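Local coordinates for N-acetylgalactosaminyltransferase 7 (Homo sapiens, PDB 6IWR), which belongs to the polypeptide GalNAc-transferase family and joins a GT-A glycosyltransferase domain to a ricin-type beta-trefoil lectin domain, at residues V151-H156 against S161-T166; H168-R173 against K177-I182. All blocks are in the same frame, centred on the assembly; numbering follows the deposited sequence.

Interaction 1 of 2, residues V151-H156 against S161-T166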
ATOM      1  N   VAL A 151       2.307  -8.311  36.697  1.00 21.23           N
ATOM      2  CA  VAL A 151       2.270  -7.861  35.308  1.00 26.56           C
ATOM      3  C   VAL A 151       2.374  -9.093  34.419  1.00 25.85           C
ATOM      4  O   VAL A 151       3.250  -9.948  34.614  1.00 27.06           O
ATOM      5  CB  VAL A 151       3.360  -6.807  34.979  1.00 27.64           C
ATOM      6  CG1 VAL A 151       3.637  -5.850  36.135  1.00 23.97           C
ATOM      7  CG2 VAL A 151       4.648  -7.418  34.460  1.00 34.98           C
ATOM      8  N   VAL A 152       1.450  -9.223  33.472  1.00 26.22           N
ATOM      9  CA  VAL A 152       1.461 -10.346  32.547  1.00 27.52           C
ATOM     10  C   VAL A 152       1.737  -9.801  31.158  1.00 22.81           C
ATOM     11  O   VAL A 152       1.153  -8.793  30.750  1.00 23.13           O
ATOM     12  CB  VAL A 152       0.156 -11.164  32.600  1.00 24.06           C
ATOM     13  CG1 VAL A 152      -0.543 -11.003  33.960  1.00 24.83           C
ATOM     14  CG2 VAL A 152      -0.720 -10.761  31.540  1.00 24.89           C
ATOM     15  N   ILE A 153       2.682 -10.431  30.475  1.00 28.32           N
ATOM     16  CA  ILE A 153       3.094 -10.090  29.124  1.00 25.41           C
ATOM     17  C   ILE A 153       2.857 -11.340  28.291  1.00 27.47           C
ATOM     18  O   ILE A 153       3.507 -12.372  28.508  1.00 27.67           O
ATOM     19  CB  ILE A 153       4.569  -9.663  29.051  1.00 27.49           C
ATOM     20  CG1 ILE A 153       4.834  -8.462  29.933  1.00 23.56           C
ATOM     21  CG2 ILE A 153       4.972  -9.332  27.610  1.00 28.19           C
ATOM     22  CD1 ILE A 153       6.274  -8.259  30.158  1.00 27.21           C
ATOM     23  N   VAL A 154       1.925 -11.258  27.370  1.00 26.36           N
ATOM     24  CA  VAL A 154       1.691 -12.313  26.400  1.00 26.17           C
ATOM     25  C   VAL A 154       2.586 -12.041  25.202  1.00 29.83           C
ATOM     26  O   VAL A 154       2.640 -10.916  24.701  1.00 32.85           O
ATOM     27  CB  VAL A 154       0.205 -12.359  26.003  1.00 28.89           C
ATOM     28  CG1 VAL A 154      -0.013 -13.340  24.850  1.00 29.30           C
ATOM     29  CG2 VAL A 154      -0.648 -12.692  27.223  1.00 21.33           C
ATOM     30  N   PHE A 155       3.330 -13.043  24.757  1.00 28.32           N
ATOM     31  CA  PHE A 155       4.175 -12.828  23.600  1.00 31.56           C
ATOM     32  C   PHE A 155       4.061 -13.999  22.638  1.00 35.19           C
ATOM     33  O   PHE A 155       3.690 -15.118  23.014  1.00 35.23           O
ATOM     34  CB  PHE A 155       5.637 -12.584  24.004  1.00 31.04           C
ATOM     35  CG  PHE A 155       6.349 -13.799  24.505  1.00 30.80           C
ATOM     36  CD1 PHE A 155       7.032 -14.632  23.626  1.00 29.07           C
ATOM     37  CD2 PHE A 155       6.365 -14.089  25.858  1.00 32.41           C
ATOM     38  CE1 PHE A 155       7.707 -15.747  24.077  1.00 27.34           C
ATOM     39  CE2 PHE A 155       7.040 -15.216  26.327  1.00 29.19           C
ATOM     40  CZ  PHE A 155       7.701 -16.054  25.429  1.00 29.82           C
ATOM     41  N   HIS A 156       4.352 -13.700  21.371  1.00 32.05           N
ATOM     42  CA  HIS A 156       4.451 -14.712  20.321  1.00 32.25           C
ATOM     43  C   HIS A 156       5.592 -14.291  19.406  1.00 32.00           C
ATOM     44  O   HIS A 156       5.489 -13.269  18.723  1.00 33.60           O
ATOM     45  CB  HIS A 156       3.130 -14.851  19.550  1.00 36.01           C
ATOM     46  CG  HIS A 156       3.215 -15.738  18.342  1.00 37.96           C
ATOM     47  ND1 HIS A 156       3.085 -17.111  18.410  1.00 41.91           N
ATOM     48  CD2 HIS A 156       3.424 -15.444  17.036  1.00 37.95           C
ATOM     49  CE1 HIS A 156       3.224 -17.624  17.200  1.00 40.51           C
ATOM     50  NE2 HIS A 156       3.426 -16.633  16.350  1.00 40.72           N
ATOM     51  N   SER A 161      15.399  -8.688  22.259  1.00 27.03           N
ATOM     52  CA  SER A 161      15.740  -7.462  22.953  1.00 23.79           C
ATOM     53  C   SER A 161      14.521  -6.588  23.195  1.00 26.11           C
ATOM     54  O   SER A 161      14.467  -5.893  24.215  1.00 29.29           O
ATOM     55  CB  SER A 161      16.822  -6.702  22.178  1.00 26.40           C
ATOM     56  OG  SER A 161      16.324  -6.119  20.989  1.00 29.02           O
ATOM     57  N   THR A 162      13.530  -6.614  22.311  1.00 23.91           N
ATOM     58  CA  THR A 162      12.297  -5.912  22.638  1.00 25.90           C
ATOM     59  C   THR A 162      11.573  -6.577  23.812  1.00 26.80           C
ATOM     60  O   THR A 162      11.037  -5.888  24.683  1.00 30.85           O
ATOM     61  CB  THR A 162      11.391  -5.824  21.405  1.00 25.86           C
ATOM     62  OG1 THR A 162      11.328  -7.100  20.757  1.00 29.00           O
ATOM     63  CG2 THR A 162      11.933  -4.795  20.432  1.00 23.20           C
ATOM     64  N   LEU A 163      11.559  -7.906  23.867  1.00 26.97           N
ATOM     65  CA  LEU A 163      10.881  -8.594  24.962  1.00 28.19           C
ATOM     66  C   LEU A 163      11.575  -8.316  26.288  1.00 31.44           C
ATOM     67  O   LEU A 163      10.919  -8.000  27.292  1.00 28.02           O
ATOM     68  CB  LEU A 163      10.837 -10.102  24.696  1.00 31.02           C
ATOM     69  CG  LEU A 163      10.293 -10.968  25.842  1.00 30.66           C
ATOM     70  CD1 LEU A 163       8.956 -10.404  26.298  1.00 26.03           C
ATOM     71  CD2 LEU A 163      10.157 -12.448  25.449  1.00 24.97           C
ATOM     72  N   MET A 164      12.908  -8.410  26.305  1.00 26.97           N
ATOM     73  CA  MET A 164      13.609  -8.285  27.573  1.00 30.83           C
ATOM     74  C   MET A 164      13.696  -6.827  28.012  1.00 30.64           C
ATOM     75  O   MET A 164      13.821  -6.551  29.217  1.00 27.53           O
ATOM     76  CB  MET A 164      14.993  -8.929  27.486  1.00 24.71           C
ATOM     77  CG  MET A 164      14.999 -10.462  27.403  1.00 23.84           C
ATOM     78  SD  MET A 164      13.815 -11.372  28.442  1.00 33.48           S
ATOM     79  CE  MET A 164      14.160 -10.716  30.039  1.00 34.46           C
ATOM     80  N   ARG A 165      13.588  -5.881  27.074  1.00 24.83           N
ATOM     81  CA  ARG A 165      13.582  -4.480  27.484  1.00 27.02           C
ATOM     82  C   ARG A 165      12.266  -4.120  28.157  1.00 26.94           C
ATOM     83  O   ARG A 165      12.248  -3.321  29.103  1.00 26.93           O
ATOM     84  CB  ARG A 165      13.864  -3.561  26.296  1.00 27.30           C
ATOM     85  CG  ARG A 165      13.954  -2.058  26.648  1.00 29.86           C
ATOM     86  CD  ARG A 165      14.894  -1.257  25.693  1.00 26.11           C
ATOM     87  NE  ARG A 165      14.629  -1.598  24.299  1.00 30.44           N
ATOM     88  CZ  ARG A 165      15.493  -2.153  23.459  1.00 30.48           C
ATOM     89  NH1 ARG A 165      15.088  -2.440  22.226  1.00 34.79           N
ATOM     90  NH2 ARG A 165      16.750  -2.402  23.819  1.00 26.78           N
ATOM     91  N   THR A 166      11.151  -4.712  27.705  1.00 26.70           N
ATOM     92  CA  THR A 166       9.890  -4.524  28.415  1.00 25.59           C
ATOM     93  C   THR A 166      10.056  -4.903  29.879  1.00 28.72           C
ATOM     94  O   THR A 166       9.781  -4.110  30.791  1.00 28.36           O
ATOM     95  CB  THR A 166       8.794  -5.391  27.804  1.00 29.73           C
ATOM     96  OG1 THR A 166       8.800  -5.283  26.378  1.00 33.26           O
ATOM     97  CG2 THR A 166       7.429  -4.986  28.357  1.00 25.74           C
TER
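Leu163 meets the Phe155 ring in a CH-pi contact: its CD2 methyl stands 4.0 Å from the ring centroid, only 5° off the ring normal, and so sits squarely over one face. The two side chains cross at about a right angle. Phe155 CG lies between the backbone N and the carbonyl carbon (chi1 72°), and the ring's turn about CB-CG presents a face to the leucine.

The other contacts are aliphatic. Leu163 CD1, the second branch, is 4.3 Å from Ile153 CG2. One helical turn on, Ile153 CD1 and Thr166 CG2 approach tip to tip at 3.9 Å. Thr166 turns CG2 to the strand and OG1 back to its own helix, where OG1 donates to Thr162 O at 2.9 Å, 21° out of the carbonyl plane. Thr166 N reaches that oxygen from the opposite face, and Cys244 N also hydrogen-bonds to OG1.

This is the opening half of a beta-alpha-beta unit in the GT-A domain, with helix 160-173 running back antiparallel over strand 149-155. Strands 179-186 and 236-240 flank that strand in the sheet, while helix 117-122 packs against Ser161 and Thr162.

Interaction 2 of 2, residues H168-R173 against K177-I182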
ATOM      1  N   HIS A 168      12.912  -5.598  31.611  1.00 27.40           N
ATOM      2  CA  HIS A 168      13.898  -4.757  32.285  1.00 27.62           C
ATOM      3  C   HIS A 168      13.263  -3.436  32.698  1.00 28.92           C
ATOM      4  O   HIS A 168      13.391  -2.995  33.847  1.00 30.08           O
ATOM      5  CB  HIS A 168      15.120  -4.507  31.385  1.00 23.47           C
ATOM      6  CG  HIS A 168      16.166  -5.579  31.462  1.00 25.81           C
ATOM      7  ND1 HIS A 168      17.353  -5.423  32.147  1.00 26.06           N
ATOM      8  CD2 HIS A 168      16.204  -6.825  30.930  1.00 27.18           C
ATOM      9  CE1 HIS A 168      18.073  -6.526  32.037  1.00 26.64           C
ATOM     10  NE2 HIS A 168      17.403  -7.392  31.299  1.00 24.96           N
ATOM     11  N   SER A 169      12.538  -2.810  31.776  1.00 29.54           N
ATOM     12  CA  SER A 169      11.911  -1.533  32.073  1.00 23.56           C
ATOM     13  C   SER A 169      10.967  -1.651  33.269  1.00 25.41           C
ATOM     14  O   SER A 169      11.000  -0.811  34.173  1.00 25.73           O
ATOM     15  CB  SER A 169      11.215  -1.028  30.809  1.00 23.06           C
ATOM     16  OG  SER A 169       9.839  -0.789  30.984  1.00 27.90           O
ATOM     17  N   VAL A 170      10.150  -2.710  33.316  1.00 28.11           N
ATOM     18  CA  VAL A 170       9.220  -2.904  34.434  1.00 27.97           C
ATOM     19  C   VAL A 170       9.980  -3.096  35.741  1.00 29.05           C
ATOM     20  O   VAL A 170       9.646  -2.491  36.777  1.00 23.50           O
ATOM     21  CB  VAL A 170       8.287  -4.098  34.161  1.00 28.44           C
ATOM     22  CG1 VAL A 170       7.524  -4.462  35.438  1.00 23.48           C
ATOM     23  CG2 VAL A 170       7.342  -3.790  33.011  1.00 24.26           C
ATOM     24  N   ILE A 171      11.008  -3.951  35.715  1.00 25.87           N
ATOM     25  CA  ILE A 171      11.880  -4.112  36.871  1.00 23.83           C
ATOM     26  C   ILE A 171      12.514  -2.772  37.252  1.00 27.58           C
ATOM     27  O   ILE A 171      12.578  -2.409  38.432  1.00 28.70           O
ATOM     28  CB  ILE A 171      12.929  -5.196  36.566  1.00 26.57           C
ATOM     29  CG1 ILE A 171      12.232  -6.522  36.240  1.00 27.79           C
ATOM     30  CG2 ILE A 171      13.903  -5.355  37.717  1.00 19.98           C
ATOM     31  CD1 ILE A 171      12.402  -7.578  37.309  1.00 30.15           C
ATOM     32  N   LYS A 172      12.934  -1.982  36.265  1.00 23.52           N
ATOM     33  CA  LYS A 172      13.693  -0.781  36.607  1.00 25.61           C
ATOM     34  C   LYS A 172      12.833   0.279  37.287  1.00 24.05           C
ATOM     35  O   LYS A 172      13.290   0.941  38.218  1.00 27.20           O
ATOM     36  CB  LYS A 172      14.368  -0.189  35.376  1.00 21.76           C
ATOM     37  CG  LYS A 172      15.458   0.787  35.746  1.00 21.61           C
ATOM     38  CD  LYS A 172      16.313   1.173  34.550  1.00 27.02           C
ATOM     39  CE  LYS A 172      17.403   2.143  34.923  1.00 27.17           C
ATOM     40  NZ  LYS A 172      18.025   2.736  33.710  1.00 28.62           N
ATOM     41  N   ARG A 173      11.607   0.489  36.834  1.00 25.30           N
ATOM     42  CA  ARG A 173      10.872   1.670  37.264  1.00 25.34           C
ATOM     43  C   ARG A 173       9.708   1.337  38.184  1.00 25.36           C
ATOM     44  O   ARG A 173       8.858   2.198  38.449  1.00 31.22           O
ATOM     45  CB  ARG A 173      10.396   2.449  36.048  1.00 26.02           C
ATOM     46  CG  ARG A 173      11.512   2.652  35.061  1.00 22.79           C
ATOM     47  CD  ARG A 173      11.116   3.594  33.982  1.00 25.17           C
ATOM     48  NE  ARG A 173      12.303   4.006  33.244  1.00 28.80           N
ATOM     49  CZ  ARG A 173      12.705   3.484  32.089  1.00 29.86           C
ATOM     50  NH1 ARG A 173      13.813   3.935  31.521  1.00 32.74           N
ATOM     51  NH2 ARG A 173      12.005   2.525  31.503  1.00 28.70           N
ATOM     52  N   LYS A 177       8.356  -3.533  46.129  1.00 25.62           N
ATOM     53  CA  LYS A 177       7.393  -4.117  47.057  1.00 29.12           C
ATOM     54  C   LYS A 177       6.000  -4.280  46.444  1.00 32.75           C
ATOM     55  O   LYS A 177       5.196  -5.067  46.956  1.00 27.27           O
ATOM     56  CB  LYS A 177       7.327  -3.280  48.328  1.00 22.99           C
ATOM     57  CG  LYS A 177       6.858  -1.854  48.106  1.00 32.51           C
ATOM     58  CD  LYS A 177       6.620  -1.147  49.430  1.00 33.91           C
ATOM     59  CE  LYS A 177       7.901  -0.550  49.977  1.00 29.50           C
ATOM     60  NZ  LYS A 177       7.957   0.873  49.564  1.00 39.00           N
ATOM     61  N   TYR A 178       5.684  -3.570  45.359  1.00 34.72           N
ATOM     62  CA  TYR A 178       4.384  -3.771  44.715  1.00 26.97           C
ATOM     63  C   TYR A 178       4.429  -4.787  43.588  1.00 25.87           C
ATOM     64  O   TYR A 178       3.371  -5.239  43.149  1.00 32.39           O
ATOM     65  CB  TYR A 178       3.817  -2.447  44.197  1.00 23.34           C
ATOM     66  CG  TYR A 178       3.804  -1.421  45.295  1.00 29.89           C
ATOM     67  CD1 TYR A 178       2.816  -1.435  46.277  1.00 28.06           C
ATOM     68  CD2 TYR A 178       4.830  -0.491  45.411  1.00 29.87           C
ATOM     69  CE1 TYR A 178       2.825  -0.515  47.307  1.00 27.22           C
ATOM     70  CE2 TYR A 178       4.838   0.424  46.440  1.00 30.38           C
ATOM     71  CZ  TYR A 178       3.842   0.397  47.378  1.00 28.04           C
ATOM     72  OH  TYR A 178       3.880   1.306  48.384  1.00 35.50           O
ATOM     73  N   LEU A 179       5.613  -5.189  43.141  1.00 26.78           N
ATOM     74  CA  LEU A 179       5.751  -6.082  41.998  1.00 21.56           C
ATOM     75  C   LEU A 179       5.767  -7.514  42.505  1.00 29.05           C
ATOM     76  O   LEU A 179       6.800  -8.016  42.949  1.00 41.70           O
ATOM     77  CB  LEU A 179       7.021  -5.765  41.238  1.00 22.07           C
ATOM     78  CG  LEU A 179       6.904  -5.890  39.726  1.00 26.82           C
ATOM     79  CD1 LEU A 179       8.182  -6.457  39.154  1.00 26.86           C
ATOM     80  CD2 LEU A 179       5.711  -6.703  39.299  1.00 30.52           C
ATOM     81  N   ALA A 180       4.628  -8.193  42.418  1.00 29.51           N
ATOM     82  CA  ALA A 180       4.533  -9.533  42.980  1.00 23.40           C
ATOM     83  C   ALA A 180       5.214 -10.590  42.116  1.00 28.97           C
ATOM     84  O   ALA A 180       5.678 -11.607  42.651  1.00 29.44           O
ATOM     85  CB  ALA A 180       3.064  -9.899  43.188  1.00 28.80           C
ATOM     86  N   GLU A 181       5.272 -10.382  40.796  1.00 26.51           N
ATOM     87  CA  GLU A 181       5.761 -11.351  39.818  1.00 24.45           C
ATOM     88  C   GLU A 181       5.542 -10.759  38.432  1.00 26.17           C
ATOM     89  O   GLU A 181       4.644  -9.938  38.228  1.00 29.21           O
ATOM     90  CB  GLU A 181       5.032 -12.705  39.931  1.00 26.01           C
ATOM     91  CG  GLU A 181       3.567 -12.619  39.507  1.00 26.17           C
ATOM     92  CD  GLU A 181       2.794 -13.930  39.605  1.00 33.69           C
ATOM     93  OE1 GLU A 181       3.445 -15.006  39.664  1.00 32.13           O
ATOM     94  OE2 GLU A 181       1.528 -13.872  39.618  1.00 29.53           O
ATOM     95  N   ILE A 182       6.364 -11.184  37.480  1.00 26.06           N
ATOM     96  CA  ILE A 182       6.172 -10.862  36.076  1.00 23.59           C
ATOM     97  C   ILE A 182       5.956 -12.188  35.368  1.00 24.82           C
ATOM     98  O   ILE A 182       6.872 -13.017  35.290  1.00 25.92           O
ATOM     99  CB  ILE A 182       7.360 -10.099  35.474  1.00 24.87           C
ATOM    100  CG1 ILE A 182       7.551  -8.739  36.181  1.00 32.90           C
ATOM    101  CG2 ILE A 182       7.134  -9.929  33.969  1.00 24.24           C
ATOM    102  CD1 ILE A 182       8.821  -7.961  35.759  1.00 25.57           C
TER
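The 168-173 part of helix 160-173 and strand 179-182 run nearly antiparallel, at 169°, with their axes 10.6 Å apart at closest approach. They form the return half of a right-handed beta-alpha-beta crossover, the repeating element of the Rossmann-like sheet in a GT-A domain: the chain leaves the helix, turns through a few residues and re-enters the sheet beside strand 149-155. By nearest CA atoms, Val170 pairs with Ile182 and Ile171 with Leu179, the latter at 8.2 Å.

Ile182 is the strand residue that reaches both helix positions. Its CG1 lies beside the backbone N and anti to the carbonyl carbon (chi1 -62°), and the extended second torsion carries CD1 out to the helix. Ile182 CD1 is shared between Val170 CG1 at 3.7 Å and Ile171 CG1, also at 3.7 Å. The valine and Ile182 slide past one another in opposite directions, whereas Ile171 crosses Ile182 at a slant. Ile171 starts out alongside the strand rather than at it, yet its CG1 and CD1 turn in to touch Ile182 CD1; the same side chain also rests on Trp205.

Leu179 makes a looser contact at the start of the strand and packs on Val151 and Leu208 as well. The charged ends lie apart from this apolar seam. On the helix, Lys172 and Arg173 both form salt bridges with Glu81, and on the strand Glu181 pairs with Lys210 and accepts from Ser150. Between the segments the contact is purely van der Waals. Val170 uses a single branch for both of its strand partners: CG1, anti to the backbone N at chi1 169°, touches Ile182 CD1 and lies 4.3 Å from Leu179 CD1.

In the fold
Interactions 1 and 2 are consecutive halves of one beta-alpha-beta unit: 151-156 with 161-166 seats the N-terminal part of helix 160-173 on the sheet, and 168-173 with 177-182 seats its C-terminal part on the adjacent parallel strand. Both are essentially buried, but interaction 2 lies farther from the chain's centre, and its Ile171 is partly exposed. Interaction 1 combines an aromatic face with aliphatic groups, and its Phe155 side chain is about 11 Å from the manganese ion; interaction 2 is wholly aliphatic. Val151 joins them, packing its methyls on Leu179, Val170 and Ile182, while its backbone N probably hydrogen-bonds to Glu181 O.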